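PDB 7E6I: glucose-6-phosphate 1-dehydrogenase from Kluyveromyces lactis, which catalyses the NADP-dependent oxidation of glucose 6-phosphate to 6-phosphogluconolactone, the first step of the oxidative pentose phosphate pathway. Local coordinates for residues F219-G224 with A337-N342; I285-Y290 with K312-A317. One frame throughout, in Å; residues are numbered along the deposited sequence.

Contact 1. Residues F219-G224 with A337-N342; sequences FKEPFG and AGKALN. With BG6 (6-O-phosphono-beta-D-glucopyranose), chain B.
Glu221 and Lys339 run alongside each other to the bound glucose 6-phosphate. Lys339 NZ meets the syn lone pair of Glu221 OE1 at 2.8 Å in a salt bridge. Glu221 OE2 accepts from sugar hydroxyl O4 at 2.7 Å, while Lys339 NZ donates to O3 at 2.9 Å. Glu221 is extended beyond CG; Lys339 bends at chi2 to chi4, the last (59°) turning NZ off the chain line to both its partners. An alanine in place of Lys339 would probably leave the Glu221 carboxylate without its paired charge and sugar O3 without this donor. Just before this pair, Gly338 N bonds Phe219 O between the parallel strands; Glu221 N to Gly338 O and Leu341 N to Glu221 O carry the ladder past their ends. Phe219 CD1 packs on Ala337 CB on one sheet face; on the opposite face Lys220 CG lies 3.6 Å from Leu341 CD1, and Lys220 NZ forms a salt bridge with Glu343 and donates to a lone pair of Asn342 OD1. Asp240, also bonded to the sugar, makes a long, weak ion pair with Lys339 NZ. The salt bridge would tend to hold carboxylate and ammonium against O4 and O3, one as acceptor, one as donor.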
ATOM      1  N   PHE A 219      11.480  -4.466   2.914  1.00 22.09           N
ATOM      2  CA  PHE A 219      10.571  -5.283   2.115  1.00 24.91           C
ATOM      3  C   PHE A 219      11.372  -6.426   1.521  1.00 28.22           C
ATOM      4  O   PHE A 219      12.357  -6.195   0.807  1.00 27.09           O
ATOM      5  CB  PHE A 219       9.914  -4.451   1.009  1.00 24.89           C
ATOM      6  CG  PHE A 219       9.104  -5.244   0.000  1.00 27.40           C
ATOM      7  CD1 PHE A 219       9.718  -5.885  -1.065  1.00 28.52           C
ATOM      8  CD2 PHE A 219       7.721  -5.274   0.075  1.00 26.68           C
ATOM      9  CE1 PHE A 219       8.964  -6.580  -2.019  1.00 30.18           C
ATOM     10  CE2 PHE A 219       6.972  -5.956  -0.866  1.00 30.19           C
ATOM     11  CZ  PHE A 219       7.592  -6.607  -1.917  1.00 30.08           C
ATOM     12  N   LYS A 220      10.960  -7.650   1.820  1.00 27.30           N
ATOM     13  CA  LYS A 220      11.630  -8.835   1.312  1.00 31.44           C
ATOM     14  C   LYS A 220      10.572  -9.759   0.752  1.00 32.45           C
ATOM     15  O   LYS A 220       9.548 -10.001   1.404  1.00 32.34           O
ATOM     16  CB  LYS A 220      12.416  -9.553   2.408  1.00 32.83           C
ATOM     17  CG  LYS A 220      13.730  -8.915   2.784  1.00 33.22           C
ATOM     18  CD  LYS A 220      14.297  -9.604   4.010  1.00 40.73           C
ATOM     19  CE  LYS A 220      15.603 -10.326   3.697  1.00 44.81           C
ATOM     20  NZ  LYS A 220      16.220 -10.920   4.932  1.00 48.65           N
ATOM     21  N   GLU A 221      10.814 -10.262  -0.450  1.00 30.46           N
ATOM     22  CA  GLU A 221      10.018 -11.359  -0.967  1.00 35.31           C
ATOM     23  C   GLU A 221      10.933 -12.505  -1.385  1.00 35.16           C
ATOM     24  O   GLU A 221      12.064 -12.274  -1.828  1.00 32.67           O
ATOM     25  CB  GLU A 221       9.170 -10.907  -2.155  1.00 34.92           C
ATOM     26  CG  GLU A 221       7.805 -10.402  -1.736  1.00 33.90           C
ATOM     27  CD  GLU A 221       7.086  -9.715  -2.885  1.00 37.24           C
ATOM     28  OE1 GLU A 221       7.717  -9.572  -3.969  1.00 33.02           O
ATOM     29  OE2 GLU A 221       5.908  -9.313  -2.699  1.00 38.21           O
ATOM     30  N   PRO A 222      10.472 -13.761  -1.235  1.00 37.15           N
ATOM     31  CA  PRO A 222      11.343 -14.911  -1.532  1.00 39.32           C
ATOM     32  C   PRO A 222      11.261 -15.392  -2.977  1.00 39.98           C
ATOM     33  O   PRO A 222      12.139 -16.124  -3.448  1.00 44.02           O
ATOM     34  CB  PRO A 222      10.830 -15.983  -0.562  1.00 35.30           C
ATOM     35  CG  PRO A 222       9.338 -15.684  -0.473  1.00 34.25           C
ATOM     36  CD  PRO A 222       9.186 -14.179  -0.643  1.00 35.57           C
ATOM     37  N   PHE A 223      10.212 -15.017  -3.693  1.00 38.37           N
ATOM     38  CA  PHE A 223      10.086 -15.417  -5.083  1.00 38.89           C
ATOM     39  C   PHE A 223      10.643 -14.323  -5.983  1.00 39.88           C
ATOM     40  O   PHE A 223      10.965 -13.220  -5.537  1.00 40.30           O
ATOM     41  CB  PHE A 223       8.628 -15.697  -5.421  1.00 39.36           C
ATOM     42  CG  PHE A 223       7.694 -14.637  -4.931  1.00 40.51           C
ATOM     43  CD1 PHE A 223       7.472 -13.483  -5.681  1.00 40.62           C
ATOM     44  CD2 PHE A 223       7.056 -14.773  -3.707  1.00 34.90           C
ATOM     45  CE1 PHE A 223       6.614 -12.491  -5.215  1.00 37.50           C
ATOM     46  CE2 PHE A 223       6.208 -13.792  -3.240  1.00 35.95           C
ATOM     47  CZ  PHE A 223       5.984 -12.645  -3.992  1.00 36.42           C
ATOM     48  N   GLY A 224      10.741 -14.633  -7.273  1.00 38.55           N
ATOM     49  CA  GLY A 224      11.244 -13.669  -8.228  1.00 39.50           C
ATOM     50  C   GLY A 224      10.150 -13.135  -9.124  1.00 42.13           C
ATOM     51  O   GLY A 224       9.008 -12.952  -8.687  1.00 42.01           O
ATOM     52  N   ALA A 337      14.272  -2.816  -0.560  1.00 24.64           N
ATOM     53  CA  ALA A 337      13.278  -3.743  -1.080  1.00 26.21           C
ATOM     54  C   ALA A 337      13.945  -4.702  -2.060  1.00 31.40           C
ATOM     55  O   ALA A 337      14.775  -4.282  -2.875  1.00 26.89           O
ATOM     56  CB  ALA A 337      12.143  -3.002  -1.786  1.00 21.35           C
ATOM     57  N   GLY A 338      13.572  -5.983  -1.985  1.00 27.10           N
ATOM     58  CA  GLY A 338      14.107  -6.971  -2.902  1.00 27.30           C
ATOM     59  C   GLY A 338      13.148  -8.114  -3.145  1.00 30.10           C
ATOM     60  O   GLY A 338      12.372  -8.506  -2.266  1.00 28.25           O
ATOM     61  N   LYS A 339      13.202  -8.644  -4.362  1.00 30.73           N
ATOM     62  CA  LYS A 339      12.578  -9.904  -4.719  1.00 32.55           C
ATOM     63  C   LYS A 339      13.651 -10.981  -4.759  1.00 32.37           C
ATOM     64  O   LYS A 339      14.843 -10.690  -4.871  1.00 33.89           O
ATOM     65  CB  LYS A 339      11.874  -9.798  -6.077  1.00 34.27           C
ATOM     66  CG  LYS A 339      10.390  -9.401  -5.979  1.00 36.27           C
ATOM     67  CD  LYS A 339       9.997  -8.325  -6.991  1.00 34.17           C
ATOM     68  CE  LYS A 339       8.582  -8.511  -7.532  1.00 34.29           C
ATOM     69  NZ  LYS A 339       7.505  -8.499  -6.509  1.00 34.11           N
ATOM     70  N   ALA A 340      13.214 -12.235  -4.637  1.00 34.17           N
ATOM     71  CA  ALA A 340      14.099 -13.403  -4.755  1.00 38.39           C
ATOM     72  C   ALA A 340      15.166 -13.412  -3.662  1.00 39.03           C
ATOM     73  O   ALA A 340      16.330 -13.740  -3.901  1.00 39.61           O
ATOM     74  CB  ALA A 340      14.742 -13.482  -6.147  1.00 36.22           C
ATOM     75  N   LEU A 341      14.771 -13.033  -2.459  1.00 38.39           N
ATOM     76  CA  LEU A 341      15.617 -13.152  -1.287  1.00 39.02           C
ATOM     77  C   LEU A 341      15.197 -14.403  -0.507  1.00 41.13           C
ATOM     78  O   LEU A 341      14.439 -15.241  -1.014  1.00 39.59           O
ATOM     79  CB  LEU A 341      15.519 -11.865  -0.456  1.00 38.70           C
ATOM     80  CG  LEU A 341      15.822 -10.569  -1.217  1.00 38.16           C
ATOM     81  CD1 LEU A 341      15.329  -9.337  -0.447  1.00 32.86           C
ATOM     82  CD2 LEU A 341      17.315 -10.450  -1.527  1.00 36.95           C
ATOM     83  N   ASN A 342      15.641 -14.507   0.744  1.00 41.44           N
ATOM     84  CA  ASN A 342      15.485 -15.701   1.565  1.00 40.45           C
ATOM     85  C   ASN A 342      14.166 -15.784   2.328  1.00 40.70           C
ATOM     86  O   ASN A 342      13.919 -16.809   2.974  1.00 42.46           O
ATOM     87  CB  ASN A 342      16.614 -15.759   2.588  1.00 44.98           C
ATOM     88  CG  ASN A 342      16.494 -14.654   3.622  1.00 48.75           C
ATOM     89  OD1 ASN A 342      16.503 -13.471   3.285  1.00 47.65           O
ATOM     90  ND2 ASN A 342      16.363 -15.037   4.882  1.00 51.59           N
TER
HETATM   91  C1  BG6 B 501       2.321  -4.832  -5.550  1.00 39.80           C
HETATM   92  C2  BG6 B 501       3.606  -5.102  -6.332  1.00 38.13           C
HETATM   93  O1  BG6 B 501       1.975  -3.505  -5.509  1.00 37.90           O
HETATM   94  O5  BG6 B 501       2.511  -5.278  -4.130  1.00 41.80           O
HETATM   95  C3  BG6 B 501       4.003  -6.534  -6.252  1.00 36.83           C
HETATM   96  O2  BG6 B 501       3.470  -4.717  -7.707  1.00 35.89           O
HETATM   97  C4  BG6 B 501       4.206  -6.960  -4.835  1.00 39.08           C
HETATM   98  O3  BG6 B 501       5.257  -6.749  -6.955  1.00 36.64           O
HETATM   99  C5  BG6 B 501       2.949  -6.687  -4.008  1.00 41.46           C
HETATM  100  O4  BG6 B 501       4.540  -8.354  -4.820  1.00 41.67           O
HETATM  101  C6  BG6 B 501       3.142  -6.931  -2.537  1.00 43.35           C
HETATM  102  O6  BG6 B 501       1.921  -6.631  -1.885  1.00 45.33           O
HETATM  103  P   BG6 B 501       1.530  -7.500  -0.525  1.00 49.16           P
HETATM  104  O1P BG6 B 501       2.768  -7.319   0.333  1.00 40.50           O
HETATM  105  O2P BG6 B 501       1.291  -8.933  -0.919  1.00 42.76           O
HETATM  106  O3P BG6 B 501       0.271  -6.987   0.171  1.00 36.04           O

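Contact 2. Residues I285-Y290 with K312-A317; sequences ILIGQY and KCVTFA
Gly288 faces both Thr315 and Phe316 across the strands, and its carbonyl oxygen is gripped twice. Thr315 N donates to Gly288 O at 2.9 Å within the carbonyl plane, while Phe316 N comes to the same oxygen from above that plane, 42° out of it. In return Gly288 N donates to Phe316 O at 2.8 Å. Ile287 and Ala317 pack on one face of the strands, Phe316 on the other. Ile287 crosses Val314 at about a right angle, Ile287 CG1 lying 3.6 Å from Val314 CG2, and Ile287 CD1 packs on Ala317 CB. With Phe316 CG anti to its backbone N (chi1 173°), the ring lies with its edge near Gly288 N and Leu286 O, and Phe316 CE1 touches Leu286 CD1 at 4.1 Å. Beyond the bulge, Gln289 stretches out and gives NE2 to a lone pair of Cys313 O at 3.0 Å, the acceptor lying in its amide plane; NE2 also bonds to Ser311 O. Thr315 OG1 sits at the ring edge of Tyr290, 3.5 Å from Tyr290 CD2, and takes a weak bond from Tyr290 N. Farther out, Tyr461 OH bonds to Thr315 OG1, Thr225 N to Tyr290 OH, and helix 236-254 packs against Val314 and Ala317. Two residues opposite one make this a classic beta bulge, placed where the chain enters strand 316-321 of the large mixed sheet in the C-terminal domain.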
ATOM      1  N   ILE A 285      23.213   4.606  -2.805  1.00 35.51           N
ATOM      2  CA  ILE A 285      22.310   3.622  -3.389  1.00 34.22           C
ATOM      3  C   ILE A 285      23.002   2.267  -3.485  1.00 36.10           C
ATOM      4  O   ILE A 285      24.221   2.179  -3.635  1.00 35.48           O
ATOM      5  CB  ILE A 285      21.849   4.126  -4.769  1.00 36.69           C
ATOM      6  CG1 ILE A 285      20.389   4.495  -4.699  1.00 35.66           C
ATOM      7  CG2 ILE A 285      22.182   3.164  -5.919  1.00 35.76           C
ATOM      8  CD1 ILE A 285      20.221   5.973  -4.623  1.00 36.36           C
ATOM      9  N   LEU A 286      22.215   1.204  -3.366  1.00 35.89           N
ATOM     10  CA  LEU A 286      22.710  -0.165  -3.497  1.00 32.50           C
ATOM     11  C   LEU A 286      21.712  -0.916  -4.364  1.00 33.90           C
ATOM     12  O   LEU A 286      20.568  -1.126  -3.961  1.00 35.09           O
ATOM     13  CB  LEU A 286      22.868  -0.838  -2.140  1.00 34.28           C
ATOM     14  CG  LEU A 286      23.958  -1.895  -1.975  1.00 41.24           C
ATOM     15  CD1 LEU A 286      23.391  -3.200  -1.423  1.00 40.16           C
ATOM     16  CD2 LEU A 286      24.682  -2.144  -3.282  1.00 44.45           C
ATOM     17  N   ILE A 287      22.146  -1.319  -5.546  1.00 35.99           N
ATOM     18  CA  ILE A 287      21.270  -1.747  -6.627  1.00 34.56           C
ATOM     19  C   ILE A 287      21.682  -3.153  -7.046  1.00 35.21           C
ATOM     20  O   ILE A 287      22.876  -3.430  -7.206  1.00 38.09           O
ATOM     21  CB  ILE A 287      21.341  -0.720  -7.775  1.00 36.01           C
ATOM     22  CG1 ILE A 287      19.983  -0.065  -7.959  1.00 37.40           C
ATOM     23  CG2 ILE A 287      21.979  -1.216  -9.032  1.00 33.29           C
ATOM     24  CD1 ILE A 287      19.629   0.718  -6.740  1.00 43.34           C
ATOM     25  N   GLY A 288      20.710  -4.052  -7.156  1.00 35.41           N
ATOM     26  CA  GLY A 288      21.005  -5.456  -7.392  1.00 33.40           C
ATOM     27  C   GLY A 288      19.980  -6.100  -8.304  1.00 33.23           C
ATOM     28  O   GLY A 288      18.839  -5.648  -8.414  1.00 35.75           O
ATOM     29  N   GLN A 289      20.417  -7.157  -8.986  1.00 35.92           N
ATOM     30  CA  GLN A 289      19.592  -7.966  -9.886  1.00 36.44           C
ATOM     31  C   GLN A 289      19.850  -9.427  -9.552  1.00 36.10           C
ATOM     32  O   GLN A 289      20.996  -9.812  -9.299  1.00 36.55           O
ATOM     33  CB  GLN A 289      19.914  -7.686 -11.375  1.00 33.93           C
ATOM     34  CG  GLN A 289      19.009  -8.399 -12.368  1.00 35.35           C
ATOM     35  CD  GLN A 289      19.477  -8.244 -13.811  1.00 40.95           C
ATOM     36  OE1 GLN A 289      20.159  -9.121 -14.364  1.00 39.17           O
ATOM     37  NE2 GLN A 289      19.118  -7.121 -14.427  1.00 40.09           N
ATOM     38  N   TYR A 290      18.809 -10.248  -9.515  1.00 33.38           N
ATOM     39  CA  TYR A 290      19.010 -11.586  -8.975  1.00 38.50           C
ATOM     40  C   TYR A 290      19.537 -12.542 -10.042  1.00 40.73           C
ATOM     41  O   TYR A 290      19.024 -12.595 -11.169  1.00 38.31           O
ATOM     42  CB  TYR A 290      17.749 -12.138  -8.299  1.00 36.42           C
ATOM     43  CG  TYR A 290      16.570 -12.540  -9.150  1.00 40.05           C
ATOM     44  CD1 TYR A 290      16.455 -13.837  -9.656  1.00 38.83           C
ATOM     45  CD2 TYR A 290      15.515 -11.648  -9.369  1.00 38.86           C
ATOM     46  CE1 TYR A 290      15.335 -14.215 -10.414  1.00 41.65           C
ATOM     47  CE2 TYR A 290      14.397 -12.015 -10.116  1.00 40.73           C
ATOM     48  CZ  TYR A 290      14.313 -13.294 -10.639  1.00 43.99           C
ATOM     49  OH  TYR A 290      13.196 -13.637 -11.362  1.00 42.21           O
ATOM     50  N   LYS A 312      19.270  -4.198 -17.511  1.00 44.92           N
ATOM     51  CA  LYS A 312      19.773  -3.608 -16.278  1.00 43.31           C
ATOM     52  C   LYS A 312      18.686  -3.473 -15.209  1.00 43.32           C
ATOM     53  O   LYS A 312      18.811  -2.630 -14.309  1.00 43.77           O
ATOM     54  CB  LYS A 312      20.393  -2.241 -16.566  1.00 42.15           C
ATOM     55  CG  LYS A 312      21.534  -2.257 -17.572  1.00 50.21           C
ATOM     56  CD  LYS A 312      22.459  -1.048 -17.366  1.00 53.12           C
ATOM     57  CE  LYS A 312      21.719   0.268 -17.626  1.00 59.08           C
ATOM     58  NZ  LYS A 312      22.322   1.081 -18.733  1.00 67.00           N
ATOM     59  N   CYS A 313      17.622  -4.275 -15.285  1.00 38.53           N
ATOM     60  CA  CYS A 313      16.493  -4.097 -14.380  1.00 36.67           C
ATOM     61  C   CYS A 313      16.900  -4.369 -12.933  1.00 36.41           C
ATOM     62  O   CYS A 313      17.551  -5.376 -12.629  1.00 34.10           O
ATOM     63  CB  CYS A 313      15.341  -5.006 -14.773  1.00 37.09           C
ATOM     64  SG  CYS A 313      13.861  -4.718 -13.780  1.00 38.19           S
ATOM     65  N   VAL A 314      16.496  -3.474 -12.040  1.00 34.26           N
ATOM     66  CA  VAL A 314      16.801  -3.587 -10.617  1.00 36.04           C
ATOM     67  C   VAL A 314      15.706  -4.406  -9.938  1.00 31.95           C
ATOM     68  O   VAL A 314      14.538  -4.002  -9.931  1.00 30.77           O
ATOM     69  CB  VAL A 314      16.919  -2.195  -9.976  1.00 36.01           C
ATOM     70  CG1 VAL A 314      17.175  -2.320  -8.522  1.00 34.59           C
ATOM     71  CG2 VAL A 314      18.040  -1.401 -10.621  1.00 36.09           C
ATOM     72  N   THR A 315      16.079  -5.539  -9.341  1.00 30.78           N
ATOM     73  CA  THR A 315      15.140  -6.321  -8.539  1.00 30.90           C
ATOM     74  C   THR A 315      15.399  -6.191  -7.040  1.00 28.09           C
ATOM     75  O   THR A 315      14.607  -6.697  -6.232  1.00 26.33           O
ATOM     76  CB  THR A 315      15.169  -7.803  -8.967  1.00 31.82           C
ATOM     77  OG1 THR A 315      16.437  -8.381  -8.644  1.00 31.42           O
ATOM     78  CG2 THR A 315      14.951  -7.929 -10.467  1.00 35.27           C
ATOM     79  N   PHE A 316      16.486  -5.526  -6.648  1.00 28.37           N
ATOM     80  CA  PHE A 316      16.756  -5.178  -5.262  1.00 28.33           C
ATOM     81  C   PHE A 316      17.327  -3.778  -5.242  1.00 29.64           C
ATOM     82  O   PHE A 316      18.256  -3.488  -5.999  1.00 32.27           O
ATOM     83  CB  PHE A 316      17.760  -6.136  -4.601  1.00 31.25           C
ATOM     84  CG  PHE A 316      18.182  -5.702  -3.221  1.00 31.66           C
ATOM     85  CD1 PHE A 316      19.110  -4.688  -3.039  1.00 32.81           C
ATOM     86  CD2 PHE A 316      17.637  -6.299  -2.109  1.00 31.87           C
ATOM     87  CE1 PHE A 316      19.462  -4.277  -1.791  1.00 32.74           C
ATOM     88  CE2 PHE A 316      17.996  -5.888  -0.859  1.00 33.32           C
ATOM     89  CZ  PHE A 316      18.913  -4.870  -0.700  1.00 32.31           C
ATOM     90  N   ALA A 317      16.836  -2.940  -4.329  1.00 29.31           N
ATOM     91  CA  ALA A 317      17.389  -1.605  -4.137  1.00 29.19           C
ATOM     92  C   ALA A 317      17.384  -1.232  -2.663  1.00 26.82           C
ATOM     93  O   ALA A 317      16.399  -1.463  -1.955  1.00 25.81           O
ATOM     94  CB  ALA A 317      16.606  -0.544  -4.929  1.00 26.22           C
TER

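Both contacts are largely buried and belong to one mixed sheet, in which strands 333-338 and 316-321 are neighbours; contact 2 is nested within the chain loop that contact 1 closes. They meet directly: Ala337 O lies 2.9 Å from Ala317 N and Lys339 N 3.0 Å from Thr315 O, both probable hydrogen bonds, and Ala340 CB packs against Tyr290 CG. Contact 1 pairs parallel strands, carries charge where the substrate is held, and reaches a more exposed side at Lys220, Pro222, Phe223 and Asn342. Contact 2, with no exposed touching residue, pairs antiparallel strands through backbone, amide and apolar groups; nearest atoms of the Thr315 side chain and the bound glucose 6-phosphate are about 10 Å apart.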